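Local coordinates for B-type flagellar hook-associated protein 2 (Pseudomonas aeruginosa, PDB 5FHY), which caps the tip of the growing flagellar filament, promoting flagellin polymerization there and keeping unassembled subunits from leaking out, and is essential for motility, at the interface of chains A and B and the interface of chains A and C. Coordinates in Å, arbitrary orientation; residue numbers count along the deposited sequence, not the author numbering. Chains: chain A/B/C, B-type flagellar hook-associated protein 2.

Contact 1: the interface of chains A and B. Residues chain A 231, 234-235, 238; chain B 223-224, 227.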
# COMPACT_ATOMS: atom_id res chain seq x y z
N ALA A 231 33.25 -17.70 2.25
CA ALA A 231 33.57 -18.97 1.59
C ALA A 231 34.13 -19.94 2.62
O ALA A 231 33.86 -21.15 2.58
CB ALA A 231 34.55 -18.75 0.45
N THR A 234 31.05 -20.20 5.18
CA THR A 234 30.01 -20.96 4.49
C THR A 234 30.32 -22.45 4.51
O THR A 234 29.42 -23.28 4.43
CB THR A 234 29.82 -20.49 3.04
N LEU A 235 31.61 -22.78 4.58
CA LEU A 235 32.02 -24.18 4.64
C LEU A 235 32.15 -24.61 6.10
O LEU A 235 33.12 -25.27 6.49
CB LEU A 235 33.33 -24.40 3.89
CG LEU A 235 33.13 -25.03 2.51
CD1 LEU A 235 32.31 -24.09 1.64
CD2 LEU A 235 34.45 -25.37 1.83
N PHE A 238 27.01 -26.32 5.63
CA PHE A 238 26.68 -27.32 4.61
C PHE A 238 27.79 -28.35 4.42
O PHE A 238 27.60 -29.39 3.80
CB PHE A 238 26.36 -26.65 3.28
N ASP B 223 26.77 -25.82 -2.13
CA ASP B 223 26.98 -24.69 -1.24
C ASP B 223 28.47 -24.39 -1.26
O ASP B 223 28.88 -23.25 -1.36
CB ASP B 223 26.51 -25.00 0.18
CG ASP B 223 27.08 -24.03 1.20
OD1 ASP B 223 26.50 -22.94 1.39
OD2 ASP B 223 28.11 -24.37 1.82
N ASN B 224 29.26 -25.45 -1.12
CA ASN B 224 30.71 -25.33 -1.24
C ASN B 224 31.12 -24.98 -2.66
O ASN B 224 32.24 -24.54 -2.90
CB ASN B 224 31.39 -26.63 -0.81
N LYS B 227 31.75 -21.38 -3.13
CA LYS B 227 33.09 -20.89 -2.82
C LYS B 227 33.69 -20.41 -4.12
O LYS B 227 33.81 -19.21 -4.34
CB LYS B 227 33.96 -21.98 -2.19
CG LYS B 227 35.40 -21.55 -1.94
CD LYS B 227 36.31 -22.76 -1.78
CE LYS B 227 36.37 -23.58 -3.05
NZ LYS B 227 36.90 -22.80 -4.21
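The CB of A:Phe238 lies over one face of the B:Asp223 carboxylate, 3.4 Å from CG and displaced toward OD2. Beyond the OD2 corner, and only slightly off the carboxylate plane, comes the backbone carbonyl of A:Thr234, its O 3.1 Å from OD2. Two acceptors facing each other would repel unless the carboxylate carries a proton, which is not seen. A:Thr234 is the last residue of helix 227-234, so the negative end of that helix dipole may also favour a protonated acid. With CG anti to the backbone N (chi1 163°), B:Asp223 extends its carboxylate toward chain A.

Farther along, A:Leu235 brings its CD1 branch onto B:Asn224, 3.5 Å from CA and 3.6 Å from CB. The leucine follows the end of its helix and has chi1 of -102°, well off a staggered value. The side chains of A:Thr234, A:Phe238 and B:Asn224 are modelled incompletely, so further contacts from their tips cannot be judged.

The patch, in the region of the FliD C-terminal family, is an antiparallel pairing of helix 227-234 with helix 225-237 and their adjoining loop residues. A two-fold axis repeats every contact with the chains exchanged, although this packing need not be the one in the cap. At the far end the methylene CG of B:Lys227 rests against the methyl CB of A:Ala231 at 3.8 Å.

Contact 2: the interface of chains A and C. Residues chain A 32-33, 36, 194; chain C 96, 105-107.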
# COMPACT_ATOMS: atom_id res chain seq x y z
N VAL A 32 50.09 3.09 -11.73
CA VAL A 32 50.44 3.63 -10.43
C VAL A 32 49.48 4.75 -10.08
O VAL A 32 48.76 5.25 -10.94
CB VAL A 32 51.89 4.15 -10.38
CG1 VAL A 32 52.87 3.05 -10.76
CG2 VAL A 32 52.05 5.38 -11.27
N ALA A 33 49.46 5.14 -8.81
CA ALA A 33 48.58 6.22 -8.39
C ALA A 33 49.12 7.54 -8.92
O ALA A 33 50.30 7.66 -9.24
CB ALA A 33 48.46 6.25 -6.87
N TYR A 36 46.26 13.93 -12.77
CA TYR A 36 46.67 14.54 -14.03
C TYR A 36 45.68 15.61 -14.48
O TYR A 36 44.47 15.41 -14.43
CB TYR A 36 46.80 13.48 -15.12
CG TYR A 36 47.73 12.33 -14.77
CD1 TYR A 36 49.09 12.43 -15.00
CD2 TYR A 36 47.23 11.16 -14.20
CE1 TYR A 36 49.95 11.39 -14.68
CE2 TYR A 36 48.08 10.11 -13.87
CZ TYR A 36 49.44 10.24 -14.12
OH TYR A 36 50.29 9.20 -13.80
N ASP A 194 51.16 5.61 -18.96
CA ASP A 194 51.40 4.17 -18.90
C ASP A 194 50.30 3.40 -18.16
O ASP A 194 49.98 3.70 -17.01
CB ASP A 194 52.75 3.88 -18.24
CG ASP A 194 53.26 2.47 -18.54
OD1 ASP A 194 53.10 2.02 -19.69
OD2 ASP A 194 53.82 1.83 -17.63
N ASN C 96 59.88 2.27 -8.66
CA ASN C 96 58.65 1.91 -7.97
C ASN C 96 58.93 1.03 -6.75
O ASN C 96 58.19 1.08 -5.76
CB ASN C 96 57.70 1.16 -8.91
CG ASN C 96 56.99 2.09 -9.88
OD1 ASN C 96 56.69 3.24 -9.56
ND2 ASN C 96 56.72 1.59 -11.08
N SER C 105 56.90 7.18 -6.35
CA SER C 105 56.39 6.30 -7.39
C SER C 105 56.80 6.86 -8.74
O SER C 105 57.30 7.98 -8.82
CB SER C 105 54.87 6.15 -7.29
OG SER C 105 54.21 7.35 -7.67
N ALA C 106 56.58 6.09 -9.79
CA ALA C 106 57.02 6.49 -11.12
C ALA C 106 56.13 5.93 -12.21
O ALA C 106 55.54 4.86 -12.07
CB ALA C 106 58.46 6.06 -11.34
N THR C 107 56.05 6.65 -13.32
CA THR C 107 55.31 6.18 -14.49
C THR C 107 55.95 6.75 -15.75
O THR C 107 56.94 7.47 -15.68
CB THR C 107 53.83 6.60 -14.42
OG1 THR C 107 53.08 5.89 -15.42
CG2 THR C 107 53.68 8.10 -14.65
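A:Val32 sets its two methyls against the backbone carbonyl of C:Ala106, with CG1 3.5 Å and CG2 3.6 Å from the oxygen O, so that the isopropyl fork straddles it. The carbonyl belongs to strand 104-111, within the flagellin hook IN motif of this FliD-family cap protein. The valine CG2 also packs on C:Thr107, 3.8 Å from CB, the two side chains crossing at a slant.

C:Thr107 spreads its own branches over two further residues of chain A. Its hydroxyl OG1, anti to the backbone N (chi1 -168°), points to the methylene CB of A:Asp194 at 3.5 Å. Its methyl CG2 takes the other direction and meets the phenol oxygen OH of A:Tyr36 tip to tip, 3.7 Å away. Both oxygens thus face carbon across the junction, and the contact given here rests on van der Waals packing, with no polar pair within bonding reach.

Behind this layer, C:Asn96 near the C-terminal end of helix 88-98 ties the helix to the strand. Its side-chain oxygen OD1 accepts a hydrogen bond from the backbone N of C:Ala106 at 2.9 Å, a bent bond with 134° at the hydrogen and the donor tilted 18° from the amide plane. This bond helps fix the strand residue whose carbonyl A:Val32 straddles, while the amide itself skirts CG1 of the valine. On chain A, A:Val32 stands shortly before strand 34-42, which carries A:Tyr36, and A:Asp194 shortly before strand 196-200.

Contact 1 and contact 2 have centres about 39 Å apart and share no residue or secondary-structure element. Chain A takes part in both: late in the chain, helix 227-234 and the residues after it face chain B, while residues flanking or within strand 34-42, with one preceding strand 196-200, face chain C. One subunit can therefore bridge two neighbours through different surfaces, a two-fold pairing of helices and the loops beside them in contact 1 and a junction without exact two-fold symmetry in contact 2. The deposited assembly has twelve copies of this central fragment, whereas the full-length protein is described as a homopentamer, so neither interface is necessarily that of the cap.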